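P-47 protein (Clostridium botulinum, PDB 6EKT) may belong to a progenitor toxin complex that protects botulinum neurotoxin in the host gut, and has the fold of the tubular lipid-binding proteins. Local coordinates at residues 111-116 with 194-199; 127-132 with 171-176; 209-214 with 411-416. All coordinates share one frame; numbering follows the deposited sequence.

How the contacts relate
Contacts 1 and 3 join the same two antiparallel sheets: strands 108-118 and 411-413 belong to one, strands 193-199 and 208-214 are neighbours in the other, and the centres of these contacts lie about 10 Å apart. Contact 2, whose centre is about 11 Å from that of contact 1, lies at the flank of the 108-118 sheet, where strand 124-141 meets the loop before strand 178-181. It shares that sheet with contact 1, since 108-118 and 124-141 are adjacent strands, and Leu-113 packs on Phe-129. Contacts 2 and 3 are more distant, about 16 Å between centres, yet Leu-127 CD2 still lies 4.1 Å from Ile-211 CD1.

Contact 1: residues 111-116 with 194-199; sequences IKLDFF and FKFVYY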
loop_
_atom_site.group_PDB
_atom_site.type_symbol
_atom_site.label_atom_id
_atom_site.label_comp_id
_atom_site.label_asym_id
_atom_site.label_seq_id
_atom_site.Cartn_x
_atom_site.Cartn_y
_atom_site.Cartn_z
ATOM N N ILE A 111 23.267 -0.443 -9.036
ATOM C CA ILE A 111 22.826 -1.584 -9.831
ATOM C C ILE A 111 21.315 -1.514 -9.958
ATOM O O ILE A 111 20.616 -1.295 -8.961
ATOM C CB ILE A 111 23.292 -2.949 -9.250
ATOM C CG1 ILE A 111 24.833 -2.971 -9.061
ATOM C CG2 ILE A 111 22.834 -4.100 -10.150
ATOM C CD1 ILE A 111 25.429 -4.273 -8.536
ATOM N N LYS A 112 20.838 -1.701 -11.182
ATOM C CA LYS A 112 19.407 -1.704 -11.477
ATOM C C LYS A 112 18.719 -2.913 -10.829
ATOM O O LYS A 112 19.319 -3.985 -10.720
ATOM C CB LYS A 112 19.201 -1.733 -12.989
ATOM C CG LYS A 112 17.774 -1.430 -13.424
ATOM C CD LYS A 112 17.609 -1.425 -14.930
ATOM C CE LYS A 112 18.170 -0.171 -15.597
ATOM N NZ LYS A 112 17.479 1.053 -15.140
ATOM N N LEU A 113 17.481 -2.711 -10.375
ATOM C CA LEU A 113 16.596 -3.818 -10.004
ATOM C C LEU A 113 15.558 -3.973 -11.100
ATOM O O LEU A 113 15.135 -2.982 -11.704
ATOM C CB LEU A 113 15.926 -3.586 -8.642
ATOM C CG LEU A 113 16.774 -3.234 -7.399
ATOM C CD1 LEU A 113 15.980 -3.323 -6.106
ATOM C CD2 LEU A 113 18.022 -4.091 -7.248
ATOM N N ASP A 114 15.193 -5.212 -11.401
ATOM C CA ASP A 114 14.071 -5.477 -12.279
ATOM C C ASP A 114 13.252 -6.641 -11.733
ATOM O O ASP A 114 13.735 -7.397 -10.889
ATOM C CB ASP A 114 14.548 -5.765 -13.711
ATOM C CG ASP A 114 14.671 -4.500 -14.541
ATOM O OD1 ASP A 114 13.670 -3.748 -14.656
ATOM O OD2 ASP A 114 15.781 -4.241 -15.064
ATOM N N PHE A 115 12.017 -6.751 -12.209
ATOM C CA PHE A 115 11.161 -7.895 -11.876
ATOM C C PHE A 115 11.421 -9.003 -12.891
ATOM O O PHE A 115 11.379 -8.758 -14.093
ATOM C CB PHE A 115 9.696 -7.477 -11.848
ATOM C CG PHE A 115 9.364 -6.533 -10.726
ATOM C CD1 PHE A 115 9.483 -5.147 -10.895
ATOM C CD2 PHE A 115 8.941 -7.026 -9.495
ATOM C CE1 PHE A 115 9.186 -4.274 -9.856
ATOM C CE2 PHE A 115 8.638 -6.151 -8.454
ATOM C CZ PHE A 115 8.763 -4.788 -8.635
ATOM N N PHE A 116 11.727 -10.204 -12.401
ATOM C CA PHE A 116 12.072 -11.342 -13.255
ATOM C C PHE A 116 11.020 -12.435 -13.237
ATOM O O PHE A 116 10.360 -12.646 -12.211
ATOM C CB PHE A 116 13.447 -11.905 -12.872
ATOM C CG PHE A 116 14.578 -11.003 -13.262
ATOM C CD1 PHE A 116 15.024 -10.000 -12.390
ATOM C CD2 PHE A 116 15.167 -11.113 -14.523
ATOM C CE1 PHE A 116 16.044 -9.132 -12.765
ATOM C CE2 PHE A 116 16.195 -10.259 -14.899
ATOM C CZ PHE A 116 16.636 -9.272 -14.017
ATOM N N PHE A 194 3.662 -2.796 -12.397
ATOM C CA PHE A 194 4.412 -2.481 -11.186
ATOM C C PHE A 194 5.788 -1.913 -11.515
ATOM O O PHE A 194 6.361 -2.230 -12.561
ATOM C CB PHE A 194 4.511 -3.708 -10.244
ATOM C CG PHE A 194 4.541 -5.036 -10.963
ATOM C CD1 PHE A 194 5.745 -5.568 -11.422
ATOM C CD2 PHE A 194 3.359 -5.759 -11.192
ATOM C CE1 PHE A 194 5.775 -6.798 -12.085
ATOM C CE2 PHE A 194 3.383 -6.988 -11.862
ATOM C CZ PHE A 194 4.592 -7.506 -12.311
ATOM N N LYS A 195 6.277 -1.067 -10.614
ATOM C CA LYS A 195 7.542 -0.346 -10.748
ATOM C C LYS A 195 8.269 -0.365 -9.410
ATOM O O LYS A 195 7.633 -0.271 -8.358
ATOM C CB LYS A 195 7.253 1.118 -11.100
ATOM C CG LYS A 195 8.346 1.789 -11.932
ATOM C CD LYS A 195 8.234 3.317 -11.973
ATOM C CE LYS A 195 6.879 3.758 -12.516
ATOM N NZ LYS A 195 6.804 5.131 -13.101
ATOM N N PHE A 196 9.597 -0.450 -9.452
ATOM C CA PHE A 196 10.434 -0.238 -8.261
ATOM C C PHE A 196 10.955 1.201 -8.172
ATOM O O PHE A 196 11.373 1.778 -9.185
ATOM C CB PHE A 196 11.630 -1.226 -8.221
ATOM C CG PHE A 196 12.712 -0.805 -7.257
ATOM C CD1 PHE A 196 12.515 -0.913 -5.877
ATOM C CD2 PHE A 196 13.898 -0.223 -7.726
ATOM C CE1 PHE A 196 13.489 -0.479 -4.970
ATOM C CE2 PHE A 196 14.881 0.217 -6.823
ATOM C CZ PHE A 196 14.668 0.091 -5.447
ATOM N N VAL A 197 10.956 1.775 -6.962
ATOM C CA VAL A 197 11.476 3.131 -6.733
ATOM C C VAL A 197 12.176 3.165 -5.388
ATOM O O VAL A 197 11.610 2.683 -4.406
ATOM C CB VAL A 197 10.333 4.194 -6.694
ATOM C CG1 VAL A 197 10.899 5.608 -6.595
ATOM C CG2 VAL A 197 9.488 4.116 -7.943
ATOM N N TYR A 198 13.399 3.721 -5.345
ATOM C CA TYR A 198 14.115 3.934 -4.075
ATOM C C TYR A 198 13.832 5.335 -3.584
ATOM O O TYR A 198 13.803 6.251 -4.384
ATOM C CB TYR A 198 15.638 3.747 -4.237
ATOM C CG TYR A 198 16.376 3.756 -2.908
ATOM C CD1 TYR A 198 16.851 4.948 -2.337
ATOM C CD2 TYR A 198 16.553 2.572 -2.194
ATOM C CE1 TYR A 198 17.503 4.941 -1.102
ATOM C CE2 TYR A 198 17.196 2.560 -0.969
ATOM C CZ TYR A 198 17.674 3.736 -0.434
ATOM O OH TYR A 198 18.295 3.678 0.791
ATOM N N TYR A 199 13.646 5.505 -2.275
ATOM C CA TYR A 199 13.280 6.800 -1.693
ATOM C C TYR A 199 14.169 7.135 -0.508
ATOM O O TYR A 199 14.378 6.281 0.358
ATOM C CB TYR A 199 11.800 6.773 -1.237
ATOM C CG TYR A 199 11.313 8.029 -0.527
ATOM C CD1 TYR A 199 11.440 8.161 0.868
ATOM C CD2 TYR A 199 10.704 9.077 -1.239
ATOM C CE1 TYR A 199 10.988 9.293 1.536
ATOM C CE2 TYR A 199 10.254 10.227 -0.575
ATOM C CZ TYR A 199 10.398 10.326 0.814
ATOM O OH TYR A 199 9.950 11.442 1.492
#
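Strands 111-116 and 194-199 run nearly antiparallel, at 156°, their axes 7.6 Å apart at closest, with Leu-113 opposite Phe-196 in the register. They belong to two different sheets of the TULIP-like fold and exchange no hydrogen bonds, so the contact is face-to-face sheet packing carried by side chains. Leu-113 lays its CD1 methyl over the centre of the Phe-196 ring, a CH-pi contact with CD1 3.8 Å from the ring centroid. That carbon sits 13° off the ring normal, and the backbone N of Tyr-198 lies over the other face nearer the rim. A chi1 of 164° turns the Phe-196 ring away from its backbone N and to the side of its carbonyl carbon, where Leu-113 can cover it.

Further along, the aromatic pair is T-shaped. Phe-194 brings its edge to the face of Phe-115, the centroids 5.0 Å apart, and its CD1 stands over the middle of the Phe-115 ring. Ile-211 of the adjacent strand 208-214 also packs on Phe-115, while Leu-209 and Leu-82 touch Phe-196. The Phe-115 ring is met at its rim as well as over its face: the backbone N of Phe-196 lies in the ring plane, 3.9 Å from CE1.

Contact 2: residues 127-132 with 171-176; sequences LKFNFG and KQISYI
Two phenyl rings, Phe-129 and Phe-131, are met obliquely by one isoleucine, Ile-173, which gives a different branch to each. Ile-173 CG2 comes to 3.7 Å from Phe-129 CD2, while Ile-173 CG1 reaches Phe-131 CZ at 3.8 Å. Phe-177 makes an edge-to-face pair with Phe-129, and Trp-71 packs on Phe-129, Phe-131 and Ile-173 alike. In this TULIP-like fold the loop that follows helix 152-168 runs back along strand 124-141 of an antiparallel sheet, 162° apart in direction, before pairing with it directly through Leu-127 and residues 177 and 178.

Between Phe-129 and residues 173-175, two waters stand where direct backbone bonds are absent. One donates to both carbonyls that flank it, Phe-129 O at 2.9 Å and Ile-173 O at 3.0 Å. The other accepts from Phe-129 N at 2.8 Å and donates to Tyr-175 O at 2.7 Å, so both polar backbone atoms of Phe-129 are satisfied through solvent.

Beyond the waters, the aliphatic part of Lys-128 runs beside Ile-176 in the same direction, with Lys-128 CD 3.6 Å from Ile-176 CD1. Further along the chain, an Asx turn closes on Gly-132, whose N donates to Asn-130 OD1 at 3.1 Å from 48° above the carbonyl plane.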
loop_
_atom_site.group_PDB
_atom_site.type_symbol
_atom_site.label_atom_id
_atom_site.label_comp_id
_atom_site.label_asym_id
_atom_site.label_seq_id
_atom_site.Cartn_x
_atom_site.Cartn_y
_atom_site.Cartn_z
ATOM N N LEU A 127 11.822 -9.446 -7.557
ATOM C CA LEU A 127 12.621 -8.233 -7.680
ATOM C C LEU A 127 14.038 -8.608 -7.292
ATOM O O LEU A 127 14.294 -9.042 -6.156
ATOM C CB LEU A 127 12.055 -7.108 -6.793
ATOM C CG LEU A 127 12.720 -5.720 -6.790
ATOM C CD1 LEU A 127 12.591 -5.028 -8.138
ATOM C CD2 LEU A 127 12.127 -4.868 -5.673
ATOM N N LYS A 128 14.937 -8.492 -8.270
ATOM C CA LYS A 128 16.329 -8.893 -8.138
ATOM C C LYS A 128 17.234 -7.850 -8.810
ATOM O O LYS A 128 16.777 -7.071 -9.660
ATOM C CB LYS A 128 16.594 -10.242 -8.835
ATOM C CG LYS A 128 15.870 -11.456 -8.271
ATOM C CD LYS A 128 16.527 -12.733 -8.777
ATOM C CE LYS A 128 15.969 -13.172 -10.125
ATOM N NZ LYS A 128 16.507 -14.521 -10.472
ATOM N N PHE A 129 18.514 -7.862 -8.433
ATOM C CA PHE A 129 19.552 -7.156 -9.198
ATOM C C PHE A 129 19.520 -7.531 -10.676
ATOM O O PHE A 129 19.368 -8.707 -11.029
ATOM C CB PHE A 129 20.943 -7.504 -8.671
ATOM C CG PHE A 129 21.329 -6.794 -7.403
ATOM C CD1 PHE A 129 21.380 -5.399 -7.343
ATOM C CD2 PHE A 129 21.683 -7.522 -6.278
ATOM C CE1 PHE A 129 21.756 -4.747 -6.173
ATOM C CE2 PHE A 129 22.074 -6.878 -5.109
ATOM C CZ PHE A 129 22.121 -5.489 -5.066
ATOM N N ASN A 130 19.687 -6.528 -11.530
ATOM C CA ASN A 130 19.885 -6.746 -12.952
ATOM C C ASN A 130 21.213 -6.111 -13.364
ATOM O O ASN A 130 21.346 -4.885 -13.390
ATOM C CB ASN A 130 18.726 -6.156 -13.760
ATOM C CG ASN A 130 18.790 -6.516 -15.226
ATOM O OD1 ASN A 130 19.718 -7.192 -15.688
ATOM N ND2 ASN A 130 17.818 -6.041 -15.978
ATOM N N PHE A 131 22.181 -6.972 -13.666
ATOM C CA PHE A 131 23.538 -6.554 -14.000
ATOM C C PHE A 131 23.632 -6.062 -15.448
ATOM O O PHE A 131 24.632 -5.435 -15.826
ATOM C CB PHE A 131 24.523 -7.715 -13.785
ATOM C CG PHE A 131 24.884 -7.995 -12.339
ATOM C CD1 PHE A 131 24.156 -7.467 -11.266
ATOM C CD2 PHE A 131 25.944 -8.857 -12.052
ATOM C CE1 PHE A 131 24.486 -7.781 -9.948
ATOM C CE2 PHE A 131 26.283 -9.172 -10.737
ATOM C CZ PHE A 131 25.555 -8.630 -9.682
ATOM N N GLY A 132 22.617 -6.380 -16.258
ATOM C CA GLY A 132 22.554 -5.954 -17.662
ATOM C C GLY A 132 23.659 -6.556 -18.500
ATOM O O GLY A 132 23.962 -7.754 -18.381
ATOM N N LYS A 171 25.199 -14.903 -12.616
ATOM C CA LYS A 171 24.456 -16.067 -12.095
ATOM C C LYS A 171 24.657 -16.352 -10.607
ATOM O O LYS A 171 23.837 -17.014 -9.985
ATOM C CB LYS A 171 24.753 -17.330 -12.922
ATOM C CG LYS A 171 24.332 -17.236 -14.386
ATOM C CD LYS A 171 22.824 -17.408 -14.585
ATOM C CE LYS A 171 22.400 -17.056 -16.008
ATOM N NZ LYS A 171 23.027 -17.926 -17.048
ATOM N N GLN A 172 25.732 -15.824 -10.035
ATOM C CA GLN A 172 26.054 -16.039 -8.621
ATOM C C GLN A 172 25.194 -15.259 -7.639
ATOM O O GLN A 172 25.076 -15.647 -6.479
ATOM C CB GLN A 172 27.499 -15.669 -8.353
ATOM C CG GLN A 172 28.508 -16.731 -8.727
ATOM C CD GLN A 172 29.701 -16.659 -7.818
ATOM O OE1 GLN A 172 29.606 -16.970 -6.632
ATOM N NE2 GLN A 172 30.826 -16.231 -8.357
ATOM N N ILE A 173 24.650 -14.136 -8.098
ATOM C CA ILE A 173 23.822 -13.274 -7.283
ATOM C C ILE A 173 22.371 -13.522 -7.693
ATOM O O ILE A 173 21.981 -13.206 -8.826
ATOM C CB ILE A 173 24.209 -11.775 -7.458
ATOM C CG1 ILE A 173 25.708 -11.535 -7.192
ATOM C CG2 ILE A 173 23.288 -10.861 -6.637
ATOM C CD1 ILE A 173 26.204 -11.805 -5.778
ATOM N N SER A 174 21.605 -14.124 -6.776
ATOM C CA SER A 174 20.161 -14.345 -6.928
ATOM C C SER A 174 19.413 -13.872 -5.690
ATOM O O SER A 174 18.406 -14.493 -5.313
ATOM C CB SER A 174 19.830 -15.841 -7.102
ATOM O OG SER A 174 20.686 -16.500 -8.005
ATOM N N TYR A 175 19.874 -12.798 -5.044
ATOM C CA TYR A 175 19.152 -12.289 -3.886
ATOM C C TYR A 175 17.757 -11.778 -4.301
ATOM O O TYR A 175 17.631 -11.019 -5.270
ATOM C CB TYR A 175 19.941 -11.223 -3.110
ATOM C CG TYR A 175 19.173 -10.726 -1.915
ATOM C CD1 TYR A 175 19.167 -11.451 -0.718
ATOM C CD2 TYR A 175 18.395 -9.556 -1.994
ATOM C CE1 TYR A 175 18.434 -11.011 0.377
ATOM C CE2 TYR A 175 17.663 -9.108 -0.906
ATOM C CZ TYR A 175 17.684 -9.833 0.274
ATOM O OH TYR A 175 16.943 -9.389 1.349
ATOM N N ILE A 176 16.727 -12.239 -3.582
ATOM C CA ILE A 176 15.333 -11.850 -3.852
ATOM C C ILE A 176 15.005 -10.690 -2.927
ATOM O O ILE A 176 14.867 -10.882 -1.713
ATOM C CB ILE A 176 14.320 -13.010 -3.595
ATOM C CG1 ILE A 176 14.688 -14.311 -4.346
ATOM C CG2 ILE A 176 12.882 -12.565 -3.858
ATOM C CD1 ILE A 176 14.928 -14.168 -5.843
HETATM O O HOH W 1 20.100 -11.007 -9.457
HETATM O O HOH W 2 19.519 -10.020 -6.944
#

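Contact 3: residues 209-214 with 411-416; sequences LFILSV and IKWNNL
Trp-413 drives the far end of its indole against strand 209-214, and this is where the contact is tight. Trp-413 CH2 lies 3.6 Å from the carbonyl oxygen of Leu-209, and Trp-413 CZ3 comes to 3.9 Å from Leu-209 CB. Ile-211 passes the indole head to tail, with Ile-211 CD1 3.8 Å from Trp-413 CH2. The same methyl meets Ile-411 tip to tip, the two CD1 atoms 3.9 Å apart. Ile-411 also lays CG2 over one face of the indole, 3.5 Å above its plane and off toward the rim, so that the ring is confined by its own strand as well as by the one opposite.

The strands run antiparallel at 171° but 10.2 Å apart, the spacing of two packed sheets in this TULIP-like fold; Ile-211 reaches Ala-178 and Ile-411 reaches Tyr-31 at the same interface.

Beyond Trp-413 the chain turns away toward solvent. A type II turn from Lys-412 to Asn-415 overlaps a type I' turn from Trp-413 to Leu-416, and Asn-415 and Leu-416 are exposed. Asn-415 N bonds to Lys-412 O at 3.0 Å, and Leu-416 N to Trp-413 O at 3.2 Å.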
loop_
_atom_site.group_PDB
_atom_site.type_symbol
_atom_site.label_atom_id
_atom_site.label_comp_id
_atom_site.label_asym_id
_atom_site.label_seq_id
_atom_site.Cartn_x
_atom_site.Cartn_y
_atom_site.Cartn_z
ATOM N N LEU A 209 12.763 1.149 0.133
ATOM C CA LEU A 209 12.513 0.482 -1.149
ATOM C C LEU A 209 11.009 0.412 -1.306
ATOM O O LEU A 209 10.293 -0.019 -0.364
ATOM C CB LEU A 209 13.090 -0.946 -1.188
ATOM C CG LEU A 209 14.616 -1.135 -1.385
ATOM C CD1 LEU A 209 15.351 -0.812 -0.105
ATOM C CD2 LEU A 209 14.944 -2.569 -1.786
ATOM N N PHE A 210 10.519 0.836 -2.469
ATOM C CA PHE A 210 9.081 0.844 -2.751
ATOM C C PHE A 210 8.759 0.071 -4.006
ATOM O O PHE A 210 9.543 0.080 -4.954
ATOM C CB PHE A 210 8.561 2.284 -2.900
ATOM C CG PHE A 210 8.365 3.003 -1.597
ATOM C CD1 PHE A 210 7.320 2.646 -0.740
ATOM C CD2 PHE A 210 9.194 4.070 -1.239
ATOM C CE1 PHE A 210 7.126 3.316 0.471
ATOM C CE2 PHE A 210 9.007 4.759 -0.039
ATOM C CZ PHE A 210 7.974 4.382 0.822
ATOM N N ILE A 211 7.601 -0.590 -4.007
ATOM C CA ILE A 211 7.013 -1.148 -5.236
ATOM C C ILE A 211 5.681 -0.432 -5.413
ATOM O O ILE A 211 4.846 -0.431 -4.501
ATOM C CB ILE A 211 6.824 -2.698 -5.155
ATOM C CG1 ILE A 211 8.186 -3.404 -5.142
ATOM C CG2 ILE A 211 5.961 -3.223 -6.311
ATOM C CD1 ILE A 211 8.152 -4.862 -4.665
ATOM N N LEU A 212 5.506 0.185 -6.578
ATOM C CA LEU A 212 4.275 0.886 -6.944
ATOM C C LEU A 212 3.484 -0.026 -7.863
ATOM O O LEU A 212 4.056 -0.563 -8.807
ATOM C CB LEU A 212 4.631 2.192 -7.679
ATOM C CG LEU A 212 5.143 3.409 -6.900
ATOM C CD1 LEU A 212 6.185 3.130 -5.843
ATOM C CD2 LEU A 212 5.640 4.496 -7.846
ATOM N N SER A 213 2.178 -0.208 -7.608
ATOM C CA SER A 213 1.381 -1.121 -8.445
ATOM C C SER A 213 0.066 -0.523 -8.902
ATOM O O SER A 213 -0.535 0.303 -8.196
ATOM C CB SER A 213 1.091 -2.465 -7.727
ATOM O OG SER A 213 0.116 -2.333 -6.689
ATOM N N VAL A 214 -0.392 -0.987 -10.069
ATOM C CA VAL A 214 -1.785 -0.810 -10.490
ATOM C C VAL A 214 -2.429 -2.194 -10.656
ATOM O O VAL A 214 -1.757 -3.138 -11.064
ATOM C CB VAL A 214 -1.841 0.045 -11.774
ATOM C CG1 VAL A 214 -3.186 -0.040 -12.452
ATOM C CG2 VAL A 214 -1.589 1.509 -11.419
ATOM N N ILE A 411 3.135 -8.670 -1.859
ATOM C CA ILE A 411 4.576 -8.449 -1.803
ATOM C C ILE A 411 5.092 -9.026 -0.509
ATOM O O ILE A 411 4.663 -8.623 0.568
ATOM C CB ILE A 411 4.946 -6.941 -1.912
ATOM C CG1 ILE A 411 4.457 -6.356 -3.252
ATOM C CG2 ILE A 411 6.451 -6.677 -1.669
ATOM C CD1 ILE A 411 4.963 -7.038 -4.516
ATOM N N LYS A 412 6.004 -9.979 -0.637
ATOM C CA LYS A 412 6.761 -10.457 0.500
ATOM C C LYS A 412 8.209 -10.021 0.333
ATOM O O LYS A 412 8.918 -10.513 -0.548
ATOM C CB LYS A 412 6.648 -11.976 0.619
ATOM C CG LYS A 412 5.228 -12.447 0.940
ATOM C CD LYS A 412 5.181 -13.889 1.439
ATOM C CE LYS A 412 5.451 -14.926 0.350
ATOM N NZ LYS A 412 4.468 -14.798 -0.762
ATOM N N TRP A 413 8.627 -9.088 1.179
ATOM C CA TRP A 413 9.992 -8.567 1.154
ATOM C C TRP A 413 10.964 -9.637 1.631
ATOM O O TRP A 413 10.785 -10.194 2.715
ATOM C CB TRP A 413 10.078 -7.308 1.994
ATOM C CG TRP A 413 9.282 -6.158 1.395
ATOM C CD1 TRP A 413 8.029 -5.740 1.759
ATOM C CD2 TRP A 413 9.688 -5.319 0.317
ATOM N NE1 TRP A 413 7.639 -4.669 0.984
ATOM C CE2 TRP A 413 8.645 -4.376 0.102
ATOM C CE3 TRP A 413 10.855 -5.238 -0.463
ATOM C CZ2 TRP A 413 8.715 -3.383 -0.887
ATOM C CZ3 TRP A 413 10.934 -4.239 -1.453
ATOM C CH2 TRP A 413 9.868 -3.326 -1.654
ATOM N N ASN A 414 11.962 -9.932 0.789
ATOM C CA ASN A 414 12.865 -11.109 0.911
ATOM C C ASN A 414 12.115 -12.447 0.991
ATOM O O ASN A 414 12.586 -13.407 1.601
ATOM C CB ASN A 414 13.914 -10.945 2.042
ATOM C CG ASN A 414 15.001 -12.048 2.029
ATOM O OD1 ASN A 414 15.569 -12.389 0.985
ATOM N ND2 ASN A 414 15.283 -12.607 3.201
ATOM N N ASN A 415 10.941 -12.498 0.350
ATOM C CA ASN A 415 10.043 -13.669 0.379
ATOM C C ASN A 415 9.622 -14.119 1.801
ATOM O O ASN A 415 9.198 -15.267 2.013
ATOM C CB ASN A 415 10.612 -14.839 -0.466
ATOM C CG ASN A 415 9.540 -15.838 -0.877
ATOM O OD1 ASN A 415 8.484 -15.469 -1.405
ATOM N ND2 ASN A 415 9.791 -17.112 -0.605
ATOM N N LEU A 416 9.721 -13.196 2.765
ATOM C CA LEU A 416 9.376 -13.469 4.167
ATOM C C LEU A 416 8.051 -12.824 4.556
ATOM O O LEU A 416 7.797 -11.671 4.209
ATOM C CB LEU A 416 10.491 -12.988 5.103
ATOM C CG LEU A 416 11.878 -13.634 4.971
ATOM C CD1 LEU A 416 12.919 -12.763 5.648
ATOM C CD2 LEU A 416 11.916 -15.052 5.530
#